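Local structure of heptaprenyl diphosphate synthase (HEPPP synthase) subunit 1 family protein (Staphylococcus aureus, 5H9D) at residues R10-R15 with D75-H80; I25-R30 with I51-R56; D42-A47 with A86-L91; L58-Y63 with F165-Q170; S98-E103 with T130-I135. The protein forms one of the two subunits of heptaprenyl diphosphate synthase, pairing with a farnesyl pyrophosphate synthetase chain that probably builds the seven-isoprene chain. One frame throughout, in Å; residues are numbered along the deposited sequence.

Overall arrangement
The five contacts lie in an all-helical fold, and helix 43-65 runs through three of them: contact 3 at its start, contact 2 along its middle and contact 4 near its end, with contacts 3 and 4 on opposite sides of the chain's centre. Contacts 1 and 5 are buried, yet differ in chemistry: contact 5 is largely hydrocarbon between antiparallel helices, whereas contact 1 gathers histidine, arginine and glutamine close to the partner chain. Contact 3 is small, aliphatic and partly buried. Contact 2, at the surface, rests on an arginine-aspartate pair, and contact 4 adds charge and a water to aromatic packing. Contacts 1, 2 and 4 touch pairwise; 1 also touches 3, and 2 touches 5.

Contact 1: residues R10-R15 with D75-H80; sequences RQIEER and DLISAH
H80 is met by two polar side chains, R15 over one face of the ring and Q11 at its edge, each crossing it at about a right angle. R15 NH1 lies 2.6 Å from H80 ND1; the guanidinium plane stands 77° from that of the ring, and ND1 lies at the guanidinium's edge. Q11 OE1 lies 2.8 Å from H80 NE2, with amide and ring 72° apart. H80 CB points toward helix 4-15, and CG continues anti to the backbone N. Alongside these polar groups the branched isoleucines suit the interior: I12 CD1 packs on I77 CG1, 3.4 Å away, and L76 CD2 reaches the backbone O of R15. The long arginine also serves the assembly, its NH2 forming a salt bridge to E135 of the neighbouring farnesyl pyrophosphate synthetase chain. The axes of segments 10-15 and 75-80 run at 112° to each other, a helix-helix packing beside the subunit interface of an all-helical prenyl synthase fold.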
# COMPACT_ATOMS: atom_id res chain seq x y z
N ARG C 10 5.15 1.00 21.96
CA ARG C 10 6.36 0.20 21.82
C ARG C 10 6.39 -0.46 20.45
O ARG C 10 7.43 -0.50 19.81
CB ARG C 10 6.43 -0.85 22.93
CG ARG C 10 7.51 -1.89 22.72
CD ARG C 10 7.63 -2.76 23.94
NE ARG C 10 6.39 -2.78 24.71
CZ ARG C 10 6.15 -3.63 25.70
NH1 ARG C 10 7.07 -4.53 26.03
NH2 ARG C 10 4.99 -3.57 26.36
N GLN C 11 5.24 -0.98 20.00
CA GLN C 11 5.19 -1.62 18.68
C GLN C 11 5.47 -0.61 17.57
O GLN C 11 6.25 -0.90 16.67
CB GLN C 11 3.83 -2.31 18.44
CG GLN C 11 3.69 -3.65 19.14
CD GLN C 11 2.33 -4.30 18.95
OE1 GLN C 11 1.95 -4.67 17.84
NE2 GLN C 11 1.59 -4.47 20.03
N ILE C 12 4.85 0.57 17.64
CA ILE C 12 5.06 1.60 16.62
C ILE C 12 6.55 1.91 16.58
O ILE C 12 7.13 2.24 15.55
CB ILE C 12 4.30 2.90 16.94
CG1 ILE C 12 2.80 2.69 16.79
CG2 ILE C 12 4.76 4.02 16.01
CD1 ILE C 12 2.34 2.57 15.39
N GLU C 13 7.17 1.79 17.75
CA GLU C 13 8.59 2.03 17.95
C GLU C 13 9.46 1.15 17.08
O GLU C 13 10.27 1.64 16.30
CB GLU C 13 8.92 1.80 19.42
CG GLU C 13 9.05 3.07 20.22
CD GLU C 13 10.31 3.78 19.85
OE1 GLU C 13 11.39 3.21 20.12
OE2 GLU C 13 10.22 4.89 19.27
N GLU C 14 9.29 -0.16 17.22
CA GLU C 14 10.08 -1.09 16.43
C GLU C 14 9.89 -0.80 14.95
O GLU C 14 10.86 -0.67 14.19
CB GLU C 14 9.67 -2.53 16.75
CG GLU C 14 8.19 -2.70 17.09
CD GLU C 14 7.64 -4.09 16.74
OE1 GLU C 14 7.54 -4.41 15.52
OE2 GLU C 14 7.32 -4.86 17.68
N ARG C 15 8.62 -0.68 14.55
CA ARG C 15 8.23 -0.40 13.16
C ARG C 15 8.78 0.94 12.64
O ARG C 15 9.09 1.07 11.46
CB ARG C 15 6.69 -0.46 13.03
CG ARG C 15 6.11 -1.76 12.39
CD ARG C 15 6.85 -3.01 12.84
NE ARG C 15 6.47 -4.26 12.17
CZ ARG C 15 5.31 -4.87 12.35
NH1 ARG C 15 4.42 -4.33 13.16
NH2 ARG C 15 5.07 -6.05 11.80
N ASP C 75 0.03 4.94 7.13
CA ASP C 75 -0.10 3.68 6.42
C ASP C 75 0.77 2.55 6.97
O ASP C 75 0.44 1.36 6.83
CB ASP C 75 0.18 3.91 4.95
CG ASP C 75 -0.98 4.58 4.22
OD1 ASP C 75 -2.12 4.04 4.27
OD2 ASP C 75 -0.76 5.63 3.60
N LEU C 76 1.88 2.91 7.60
CA LEU C 76 2.74 1.90 8.20
C LEU C 76 1.98 1.32 9.40
O LEU C 76 1.93 0.12 9.61
CB LEU C 76 4.05 2.53 8.70
CG LEU C 76 4.96 1.61 9.52
CD1 LEU C 76 5.54 0.57 8.65
CD2 LEU C 76 6.03 2.42 10.15
N ILE C 77 1.39 2.22 10.18
CA ILE C 77 0.63 1.85 11.36
C ILE C 77 -0.53 0.98 10.90
O ILE C 77 -0.97 0.05 11.59
CB ILE C 77 0.13 3.12 12.06
CG1 ILE C 77 1.35 3.98 12.43
CG2 ILE C 77 -0.65 2.77 13.31
CD1 ILE C 77 1.03 5.31 13.11
N SER C 78 -0.99 1.27 9.70
CA SER C 78 -2.10 0.52 9.15
C SER C 78 -1.64 -0.86 8.74
O SER C 78 -2.32 -1.84 9.00
CB SER C 78 -2.68 1.28 7.97
OG SER C 78 -3.84 0.63 7.54
N ALA C 79 -0.48 -0.94 8.10
CA ALA C 79 0.06 -2.22 7.69
C ALA C 79 0.37 -2.99 8.97
O ALA C 79 0.21 -4.21 9.05
CB ALA C 79 1.31 -2.04 6.83
N HIS C 80 0.80 -2.25 9.99
CA HIS C 80 1.10 -2.89 11.25
C HIS C 80 -0.14 -3.62 11.74
O HIS C 80 -0.06 -4.76 12.19
CB HIS C 80 1.56 -1.85 12.28
CG HIS C 80 1.85 -2.45 13.62
ND1 HIS C 80 2.00 -3.81 13.81
CD2 HIS C 80 2.00 -1.89 14.84
CE1 HIS C 80 2.23 -4.06 15.09
NE2 HIS C 80 2.24 -2.91 15.74

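Contact 2: residues I25-R30 with I51-R56; sequences ININHR and IDTSMR
D52 OD1, which lies 3.8 Å from N28 CB across the contact, accepts from both end nitrogens of R56. R56 NH1 is 2.6 Å from it and approaches from above the carboxylate plane; the second bond, from NH2, is weak. That same NH2 bonds D52 OD2 at 2.9 Å on its syn side, so the arginine grips the carboxylate end-on. Residues one helical turn apart can pair in this way, and the end-on bonds to the carboxylate restrict the guanidinium's rotation. N28 then lies over one face of it: CB stands 3.5 Å from R56 NH1, while ND2 sits above the plane toward its rim, the amide tilted by 37°. The asparagine suits this place doubly, because its OD1 bonds the backbone N of L31 and caps helix 29-32. Further along, T53 offers a methyl and a hydroxyl. CG2 packs on I25 CG2 at 3.8 Å, whereas OG1 is hydrogen-bonded to the carbonyl of L49 in its own helix, which settles a polar atom in a buried place. I27 CG2 lies 4.1 Å from T53 OG1, and I27 also touches L8 and E9 of helix 4-15. Here an N-capped turn is docked on the side of helix 43-65 over an i to i+4 salt bridge.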
# COMPACT_ATOMS: atom_id res chain seq x y z
N ILE C 25 1.23 11.64 16.01
CA ILE C 25 0.49 10.41 16.34
C ILE C 25 -0.25 10.38 17.70
O ILE C 25 0.28 9.82 18.66
CB ILE C 25 1.40 9.14 16.32
CG1 ILE C 25 2.16 9.04 15.01
CG2 ILE C 25 0.54 7.90 16.46
CD1 ILE C 25 3.10 7.88 14.95
N ASN C 26 -1.46 10.94 17.79
CA ASN C 26 -2.23 10.89 19.03
C ASN C 26 -2.79 9.47 19.13
O ASN C 26 -3.30 8.94 18.15
CB ASN C 26 -3.42 11.85 19.01
CG ASN C 26 -3.01 13.28 18.78
OD1 ASN C 26 -1.83 13.64 18.86
ND2 ASN C 26 -4.00 14.13 18.50
N ILE C 27 -2.71 8.85 20.30
CA ILE C 27 -3.21 7.49 20.44
C ILE C 27 -4.44 7.36 21.33
O ILE C 27 -4.43 6.60 22.27
CB ILE C 27 -2.12 6.55 21.00
CG1 ILE C 27 -0.90 6.55 20.08
CG2 ILE C 27 -2.65 5.13 21.11
CD1 ILE C 27 0.24 5.62 20.54
N ASN C 28 -5.49 8.11 21.03
CA ASN C 28 -6.74 8.05 21.80
C ASN C 28 -6.64 7.18 23.06
O ASN C 28 -6.92 5.97 23.01
CB ASN C 28 -7.87 7.53 20.90
CG ASN C 28 -9.22 7.50 21.60
OD1 ASN C 28 -9.42 6.78 22.58
ND2 ASN C 28 -10.17 8.29 21.09
N HIS C 29 -6.24 7.80 24.16
CA HIS C 29 -6.06 7.12 25.44
C HIS C 29 -7.32 6.44 25.98
O HIS C 29 -7.27 5.28 26.39
CB HIS C 29 -5.49 8.09 26.47
CG HIS C 29 -4.07 8.50 26.20
ND1 HIS C 29 -3.02 7.61 26.26
CD2 HIS C 29 -3.53 9.70 25.87
CE1 HIS C 29 -1.90 8.24 25.97
NE2 HIS C 29 -2.18 9.51 25.74
N ARG C 30 -8.44 7.16 26.00
CA ARG C 30 -9.71 6.60 26.46
C ARG C 30 -9.96 5.16 25.98
O ARG C 30 -10.01 4.23 26.78
CB ARG C 30 -10.88 7.46 25.99
CG ARG C 30 -11.28 8.55 26.93
CD ARG C 30 -12.03 8.02 28.13
NE ARG C 30 -12.21 9.06 29.14
CZ ARG C 30 -11.22 9.63 29.83
NH1 ARG C 30 -9.96 9.27 29.64
NH2 ARG C 30 -11.50 10.58 30.72
N ILE C 51 -5.79 0.22 14.34
CA ILE C 51 -6.51 0.66 13.17
C ILE C 51 -7.22 1.99 13.46
O ILE C 51 -7.38 2.83 12.57
CB ILE C 51 -7.49 -0.43 12.66
CG1 ILE C 51 -8.05 0.01 11.31
CG2 ILE C 51 -8.57 -0.70 13.63
CD1 ILE C 51 -7.00 0.11 10.23
N ASP C 52 -7.59 2.20 14.72
CA ASP C 52 -8.23 3.44 15.14
C ASP C 52 -7.19 4.56 15.06
O ASP C 52 -7.51 5.73 14.74
CB ASP C 52 -8.74 3.29 16.59
CG ASP C 52 -9.28 4.61 17.19
OD1 ASP C 52 -8.50 5.34 17.85
OD2 ASP C 52 -10.49 4.93 17.01
N THR C 53 -5.93 4.20 15.32
CA THR C 53 -4.81 5.14 15.31
C THR C 53 -4.42 5.62 13.90
O THR C 53 -4.33 6.83 13.64
CB THR C 53 -3.55 4.53 16.01
OG1 THR C 53 -3.87 4.16 17.35
CG2 THR C 53 -2.42 5.53 16.05
N SER C 54 -4.18 4.68 12.99
CA SER C 54 -3.80 5.10 11.64
C SER C 54 -4.92 5.97 11.07
O SER C 54 -4.67 7.11 10.64
CB SER C 54 -3.53 3.89 10.76
OG SER C 54 -4.58 2.95 10.83
N MET C 55 -6.14 5.43 11.10
CA MET C 55 -7.32 6.13 10.60
C MET C 55 -7.43 7.58 11.11
O MET C 55 -7.61 8.52 10.33
CB MET C 55 -8.56 5.33 11.00
CG MET C 55 -8.70 3.94 10.34
SD MET C 55 -9.04 4.08 8.62
CE MET C 55 -7.36 3.92 7.88
N ARG C 56 -7.31 7.78 12.42
CA ARG C 56 -7.40 9.15 12.96
C ARG C 56 -6.17 9.99 12.58
O ARG C 56 -6.26 11.23 12.51
CB ARG C 56 -7.56 9.11 14.48
CG ARG C 56 -7.63 10.50 15.09
CD ARG C 56 -7.96 10.50 16.59
NE ARG C 56 -9.14 9.69 16.89
CZ ARG C 56 -9.09 8.42 17.27
NH1 ARG C 56 -7.90 7.82 17.40
NH2 ARG C 56 -10.21 7.74 17.49

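Contact 3: residues D42-A47 with A86-L91; sequences DVAKVA and AEINDL
V43 overlaps I88, the two side chains sliding past each other in opposite directions. V43 CG2 lies 3.4 Å from I88 CG1, and V43 CB is close to the same atom. Beyond CG1 the isoleucine runs on extended (chi2 -174°), which carries CD1 over the backbone of the facing helix, 3.4 Å from A44 CA. There it is met by two methyl groups: A44 CB at 3.9 Å and A47 CB at 4.0 Å. Alanine suits this face because its short methyl lets the isoleucine tip come close to the backbone; a branched residue such as V43 suits the flank of that tip. On the other branch, V43 CG1 faces E87. The glutamate lays its CG, 3.8 Å away, and its carboxylate near this methyl while remaining exposed as a charged residue should.

After I88 the chain leaves the helix, and D90 caps the next one: its OD1 bonds the N of F93 and its OD2 bonds H139 NE2. F140 of helix 118-140 touches both A44 and D90, and A86 O is bonded by N127 of the farnesyl pyrophosphate synthetase chain. The first turn of helix 43-65 thus meets the last turn of helix 70-88, the open end of an antiparallel helical hairpin.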
# COMPACT_ATOMS: atom_id res chain seq x y z
N ASP C 42 -5.01 -10.49 23.76
CA ASP C 42 -4.11 -9.35 23.90
C ASP C 42 -4.02 -8.53 22.62
O ASP C 42 -4.35 -7.35 22.58
CB ASP C 42 -2.71 -9.84 24.29
CG ASP C 42 -2.64 -10.34 25.71
OD1 ASP C 42 -2.78 -9.49 26.63
OD2 ASP C 42 -2.46 -11.57 25.91
N VAL C 43 -3.53 -9.19 21.58
CA VAL C 43 -3.37 -8.58 20.28
C VAL C 43 -4.67 -7.93 19.82
O VAL C 43 -4.67 -6.78 19.35
CB VAL C 43 -2.93 -9.63 19.26
CG1 VAL C 43 -1.42 -9.77 19.27
CG2 VAL C 43 -3.59 -10.97 19.62
N ALA C 44 -5.77 -8.67 19.97
CA ALA C 44 -7.09 -8.19 19.58
C ALA C 44 -7.39 -6.82 20.15
O ALA C 44 -8.17 -6.05 19.59
CB ALA C 44 -8.15 -9.19 20.01
N LYS C 45 -6.76 -6.49 21.28
CA LYS C 45 -6.98 -5.19 21.88
C LYS C 45 -6.23 -4.18 21.04
O LYS C 45 -6.84 -3.34 20.40
CB LYS C 45 -6.44 -5.13 23.31
CG LYS C 45 -7.50 -5.21 24.39
CD LYS C 45 -6.83 -5.23 25.75
CE LYS C 45 -7.82 -5.44 26.89
NZ LYS C 45 -7.08 -5.58 28.17
N VAL C 46 -4.91 -4.29 21.01
CA VAL C 46 -4.09 -3.35 20.26
C VAL C 46 -4.42 -3.29 18.76
O VAL C 46 -4.29 -2.23 18.15
CB VAL C 46 -2.57 -3.62 20.48
CG1 VAL C 46 -2.15 -4.86 19.73
CG2 VAL C 46 -1.76 -2.39 20.08
N ALA C 47 -4.85 -4.40 18.17
CA ALA C 47 -5.19 -4.35 16.75
C ALA C 47 -6.28 -3.29 16.62
O ALA C 47 -6.16 -2.36 15.82
CB ALA C 47 -5.71 -5.70 16.25
N ALA C 86 -2.91 -10.87 11.47
CA ALA C 86 -2.20 -12.08 11.07
C ALA C 86 -1.88 -13.02 12.24
O ALA C 86 -2.08 -14.23 12.12
CB ALA C 86 -0.93 -11.72 10.33
N GLU C 87 -1.39 -12.48 13.36
CA GLU C 87 -1.10 -13.35 14.50
C GLU C 87 -2.36 -13.73 15.28
O GLU C 87 -2.36 -14.76 15.97
CB GLU C 87 -0.04 -12.75 15.44
CG GLU C 87 -0.32 -11.38 15.97
CD GLU C 87 0.96 -10.64 16.38
OE1 GLU C 87 1.81 -10.36 15.47
OE2 GLU C 87 1.13 -10.34 17.59
N ILE C 88 -3.43 -12.93 15.17
CA ILE C 88 -4.70 -13.22 15.84
C ILE C 88 -5.33 -14.50 15.25
O ILE C 88 -6.20 -15.13 15.85
CB ILE C 88 -5.68 -12.04 15.72
CG1 ILE C 88 -5.19 -10.88 16.59
CG2 ILE C 88 -7.06 -12.45 16.16
CD1 ILE C 88 -6.14 -9.70 16.68
N ASN C 89 -4.89 -14.87 14.06
CA ASN C 89 -5.34 -16.10 13.41
C ASN C 89 -6.84 -16.33 13.28
O ASN C 89 -7.26 -17.26 12.58
CB ASN C 89 -4.71 -17.28 14.13
CG ASN C 89 -4.44 -18.44 13.20
OD1 ASN C 89 -5.29 -18.85 12.40
ND2 ASN C 89 -3.23 -18.99 13.30
N ASP C 90 -7.65 -15.54 13.98
CA ASP C 90 -9.11 -15.68 13.87
C ASP C 90 -9.50 -15.09 12.52
O ASP C 90 -9.67 -13.88 12.38
CB ASP C 90 -9.82 -14.89 14.97
CG ASP C 90 -11.34 -14.90 14.80
OD1 ASP C 90 -11.83 -15.01 13.65
OD2 ASP C 90 -12.04 -14.79 15.83
N LEU C 91 -9.65 -15.94 11.52
CA LEU C 91 -9.98 -15.46 10.19
C LEU C 91 -11.30 -14.70 10.05
O LEU C 91 -11.34 -13.66 9.39
CB LEU C 91 -9.91 -16.62 9.20
CG LEU C 91 -9.93 -16.16 7.75
CD1 LEU C 91 -9.34 -17.25 6.87
CD2 LEU C 91 -11.36 -15.83 7.36

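Contact 4: residues L58-Y63 with F165-Q170; sequences LDDITY and FKKYNQ
D59 begins the contact on helix 43-65, against which an irregular loop between helix 150-153 and helix 174-180 is laid in this all-helical fold. Its OD2 forms a salt bridge with K167 NZ at 2.8 Å, the hydrogen bond being weak and its geometry doubtful, and the same oxygen has a second cationic partner in K108 of helix 91-112. Two lysines beside one carboxylate would be expected to favour its charged form. The backbone O of D59 lies 3.1 Å from water 1, which donates to it and to Q170 OE1 at 2.9 Å, although other acceptors compete for those protons. D60 comes next, its OD1 lying alongside the aliphatic CB, CG and CD of K167, while D60 OD1 stays 5.6 Å from K167 NZ. K167 CG lies between backbone N and carbonyl carbon (chi1 73°), near D59 CB and D60 OD1, and the lysine's hydrocarbon stem suits this position as much as its charge. T62 contributes its O, 3.7 Å from Q170 NE2. Y63 ends the walk in the wider turn at 61-63. Its ring passes Q170, which runs the opposite way with CB 3.8 Å from Y63 CD1, and its side chain crosses F165 at about a right angle, with ring planes 47° apart. F165 itself also packs on helix 174-180, and Y63 CZ comes to 3.5 Å from F165 CE2.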
# COMPACT_ATOMS: atom_id res chain seq x y z
N LEU C 58 -4.45 9.71 9.62
CA LEU C 58 -4.63 10.13 8.23
C LEU C 58 -5.73 11.18 8.17
O LEU C 58 -5.71 12.06 7.31
CB LEU C 58 -4.99 8.91 7.34
CG LEU C 58 -3.95 7.77 7.26
CD1 LEU C 58 -4.61 6.51 6.82
CD2 LEU C 58 -2.82 8.11 6.33
N ASP C 59 -6.69 11.10 9.08
CA ASP C 59 -7.74 12.10 9.10
C ASP C 59 -7.11 13.45 9.33
O ASP C 59 -7.29 14.38 8.55
CB ASP C 59 -8.72 11.84 10.23
CG ASP C 59 -9.90 11.01 9.80
OD1 ASP C 59 -10.33 11.19 8.63
OD2 ASP C 59 -10.39 10.21 10.62
N ASP C 60 -6.34 13.50 10.41
CA ASP C 60 -5.64 14.70 10.87
C ASP C 60 -4.70 15.37 9.89
O ASP C 60 -4.55 16.58 9.92
CB ASP C 60 -4.88 14.38 12.15
CG ASP C 60 -5.80 14.07 13.31
OD1 ASP C 60 -6.95 14.58 13.29
OD2 ASP C 60 -5.39 13.34 14.23
N ILE C 61 -4.04 14.58 9.05
CA ILE C 61 -3.11 15.13 8.09
C ILE C 61 -3.71 16.28 7.28
O ILE C 61 -3.05 17.29 7.04
CB ILE C 61 -2.58 14.00 7.17
CG1 ILE C 61 -1.55 13.17 7.96
CG2 ILE C 61 -2.01 14.56 5.87
CD1 ILE C 61 -1.33 11.78 7.43
N THR C 62 -4.97 16.16 6.89
CA THR C 62 -5.60 17.20 6.10
C THR C 62 -6.18 18.35 6.95
O THR C 62 -6.42 19.45 6.43
CB THR C 62 -6.71 16.58 5.20
OG1 THR C 62 -6.27 15.31 4.68
CG2 THR C 62 -6.97 17.45 4.00
N TYR C 63 -6.38 18.12 8.25
CA TYR C 63 -6.92 19.15 9.15
C TYR C 63 -5.86 19.94 9.93
O TYR C 63 -5.99 21.16 10.11
CB TYR C 63 -7.91 18.56 10.16
CG TYR C 63 -8.68 19.65 10.88
CD1 TYR C 63 -9.35 20.64 10.15
CD2 TYR C 63 -8.74 19.71 12.28
CE1 TYR C 63 -10.06 21.67 10.79
CE2 TYR C 63 -9.45 20.74 12.94
CZ TYR C 63 -10.10 21.72 12.19
OH TYR C 63 -10.78 22.75 12.82
N PHE C 165 -13.87 18.14 18.73
CA PHE C 165 -13.99 18.36 17.30
C PHE C 165 -13.28 17.23 16.58
O PHE C 165 -12.05 17.11 16.63
CB PHE C 165 -13.36 19.69 16.89
CG PHE C 165 -13.84 20.21 15.55
CD1 PHE C 165 -15.17 20.57 15.37
CD2 PHE C 165 -12.95 20.42 14.51
CE1 PHE C 165 -15.60 21.13 14.17
CE2 PHE C 165 -13.37 20.98 13.30
CZ PHE C 165 -14.70 21.34 13.14
N LYS C 166 -14.10 16.40 15.94
CA LYS C 166 -13.73 15.23 15.16
C LYS C 166 -12.43 15.24 14.39
O LYS C 166 -11.50 14.54 14.75
CB LYS C 166 -14.85 14.92 14.17
CG LYS C 166 -16.09 14.32 14.78
CD LYS C 166 -16.55 15.05 16.03
CE LYS C 166 -17.67 14.27 16.70
NZ LYS C 166 -17.26 12.85 16.93
N LYS C 167 -12.40 16.04 13.32
CA LYS C 167 -11.26 16.18 12.39
C LYS C 167 -11.88 15.72 11.08
O LYS C 167 -11.62 16.29 10.02
CB LYS C 167 -10.07 15.28 12.74
CG LYS C 167 -10.29 13.82 12.43
CD LYS C 167 -9.57 12.91 13.41
CE LYS C 167 -9.88 11.45 13.14
NZ LYS C 167 -11.34 11.14 13.14
N TYR C 168 -12.69 14.67 11.18
CA TYR C 168 -13.40 14.18 10.01
C TYR C 168 -14.65 15.07 9.83
O TYR C 168 -15.31 15.05 8.78
CB TYR C 168 -13.77 12.68 10.14
CG TYR C 168 -14.64 12.28 11.30
CD1 TYR C 168 -14.12 11.58 12.38
CD2 TYR C 168 -15.99 12.60 11.33
CE1 TYR C 168 -14.91 11.22 13.46
CE2 TYR C 168 -16.80 12.24 12.39
CZ TYR C 168 -16.26 11.56 13.46
OH TYR C 168 -17.07 11.28 14.56
N ASN C 169 -14.95 15.86 10.87
CA ASN C 169 -16.08 16.79 10.81
C ASN C 169 -15.52 18.14 10.30
O ASN C 169 -16.23 19.14 10.25
CB ASN C 169 -16.75 16.94 12.20
CG ASN C 169 -18.10 16.17 12.31
OD1 ASN C 169 -18.26 15.29 13.16
ND2 ASN C 169 -19.08 16.53 11.46
N GLN C 170 -14.26 18.15 9.88
CA GLN C 170 -13.58 19.34 9.34
C GLN C 170 -14.44 20.27 8.44
O GLN C 170 -14.44 21.47 8.64
CB GLN C 170 -12.30 18.90 8.56
CG GLN C 170 -12.23 19.33 7.07
CD GLN C 170 -11.09 18.67 6.25
OE1 GLN C 170 -11.15 17.49 5.88
NE2 GLN C 170 -10.05 19.45 5.96
O HOH W 1 -10.02 15.36 7.50

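Contact 5: residues S98-E103 with T130-I135; sequences SKAIVE and TLFPYI
An antiparallel helix pair, helix 91-112 against helix 118-140, brings A100 between L131 and F132. The axes of segments 98-103 and 130-135 run at 172°, nearly antiparallel, 9.9 Å apart. Alanine suits such a site because its single methyl lets the larger neighbours close in: A100 CB meets L131 CG at 3.9 Å and, at the edge of the ring, F132 CE1 at 4.0 Å. I101 crosses the phenylalanine at about a right angle, its CG1 3.7 Å from F132 CE1. F132 CG is anti to the carbonyl carbon (chi1 -68°), and the end of the ring comes near helix 91-112. C48, I51 and M55 of helix 43-65 also touch it. Toward the other flank L131 CD2 lies beside E103 OE1. That buried carboxylate is paired, through OE1 with K99 NZ at 2.6 Å and through OE2 with K127. Antiparallel packing of apolar faces builds the core of this all-helical fold, consistent with the terpenoid synthase clan.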
# COMPACT_ATOMS: atom_id res chain seq x y z
N SER C 98 -12.66 -5.84 8.53
CA SER C 98 -12.36 -5.08 7.32
C SER C 98 -13.65 -4.59 6.71
O SER C 98 -13.66 -3.64 5.95
CB SER C 98 -11.54 -5.88 6.29
OG SER C 98 -12.18 -7.07 5.88
N LYS C 99 -14.76 -5.23 7.09
CA LYS C 99 -16.08 -4.81 6.61
C LYS C 99 -16.36 -3.45 7.28
O LYS C 99 -17.02 -2.57 6.71
CB LYS C 99 -17.14 -5.85 7.02
CG LYS C 99 -18.59 -5.40 6.85
CD LYS C 99 -19.45 -5.54 8.17
CE LYS C 99 -19.17 -4.44 9.26
NZ LYS C 99 -19.50 -3.03 8.86
N ALA C 100 -15.82 -3.30 8.50
CA ALA C 100 -15.97 -2.08 9.28
C ALA C 100 -15.05 -0.96 8.76
O ALA C 100 -15.48 0.20 8.67
CB ALA C 100 -15.67 -2.36 10.77
N ILE C 101 -13.81 -1.31 8.43
CA ILE C 101 -12.91 -0.31 7.90
C ILE C 101 -13.44 0.33 6.60
O ILE C 101 -13.46 1.55 6.49
CB ILE C 101 -11.48 -0.88 7.67
CG1 ILE C 101 -10.87 -1.31 9.02
CG2 ILE C 101 -10.57 0.20 7.10
CD1 ILE C 101 -9.53 -2.00 8.90
N VAL C 102 -13.90 -0.45 5.63
CA VAL C 102 -14.39 0.22 4.42
C VAL C 102 -15.59 1.09 4.75
O VAL C 102 -15.74 2.16 4.20
CB VAL C 102 -14.73 -0.78 3.18
CG1 VAL C 102 -14.38 -2.21 3.50
CG2 VAL C 102 -16.17 -0.63 2.75
N GLU C 103 -16.42 0.65 5.69
CA GLU C 103 -17.60 1.43 6.07
C GLU C 103 -17.25 2.76 6.73
O GLU C 103 -17.80 3.83 6.40
CB GLU C 103 -18.49 0.61 6.99
CG GLU C 103 -19.61 1.41 7.58
CD GLU C 103 -20.70 0.55 8.16
OE1 GLU C 103 -20.37 -0.54 8.69
OE2 GLU C 103 -21.88 0.97 8.10
N THR C 130 -17.64 4.11 17.47
CA THR C 130 -17.77 2.89 18.27
C THR C 130 -17.52 1.58 17.52
O THR C 130 -17.17 0.57 18.13
CB THR C 130 -19.20 2.79 18.88
OG1 THR C 130 -20.18 2.82 17.82
CG2 THR C 130 -19.47 3.93 19.84
N LEU C 131 -17.73 1.61 16.21
CA LEU C 131 -17.58 0.45 15.33
C LEU C 131 -16.36 -0.41 15.58
O LEU C 131 -16.50 -1.61 15.77
CB LEU C 131 -17.61 0.90 13.88
CG LEU C 131 -18.05 -0.10 12.82
CD1 LEU C 131 -19.37 -0.76 13.23
CD2 LEU C 131 -18.20 0.62 11.46
N PHE C 132 -15.15 0.15 15.60
CA PHE C 132 -14.01 -0.72 15.84
C PHE C 132 -14.06 -1.41 17.19
O PHE C 132 -13.88 -2.61 17.26
CB PHE C 132 -12.68 0.02 15.68
CG PHE C 132 -12.40 0.42 14.26
CD1 PHE C 132 -12.88 -0.35 13.20
CD2 PHE C 132 -11.70 1.60 13.98
CE1 PHE C 132 -12.68 0.04 11.89
CE2 PHE C 132 -11.49 1.99 12.67
CZ PHE C 132 -11.98 1.21 11.62
N PRO C 133 -14.27 -0.66 18.28
CA PRO C 133 -14.32 -1.37 19.56
C PRO C 133 -15.56 -2.26 19.67
O PRO C 133 -15.47 -3.39 20.16
CB PRO C 133 -14.29 -0.25 20.60
CG PRO C 133 -14.74 0.96 19.86
CD PRO C 133 -14.15 0.79 18.48
N TYR C 134 -16.70 -1.77 19.20
CA TYR C 134 -17.94 -2.55 19.25
C TYR C 134 -17.74 -3.94 18.70
O TYR C 134 -18.06 -4.91 19.37
CB TYR C 134 -19.07 -1.86 18.47
CG TYR C 134 -20.32 -2.72 18.25
CD1 TYR C 134 -20.32 -3.75 17.29
CD2 TYR C 134 -21.48 -2.53 19.00
CE1 TYR C 134 -21.44 -4.56 17.10
CE2 TYR C 134 -22.61 -3.35 18.81
CZ TYR C 134 -22.58 -4.35 17.86
OH TYR C 134 -23.67 -5.18 17.67
N ILE C 135 -17.20 -4.05 17.48
CA ILE C 135 -17.00 -5.36 16.87
C ILE C 135 -15.77 -6.11 17.43
O ILE C 135 -15.70 -7.33 17.34
CB ILE C 135 -16.93 -5.29 15.28
CG1 ILE C 135 -15.49 -5.28 14.81
CG2 ILE C 135 -17.57 -4.04 14.74
CD1 ILE C 135 -14.95 -6.63 14.56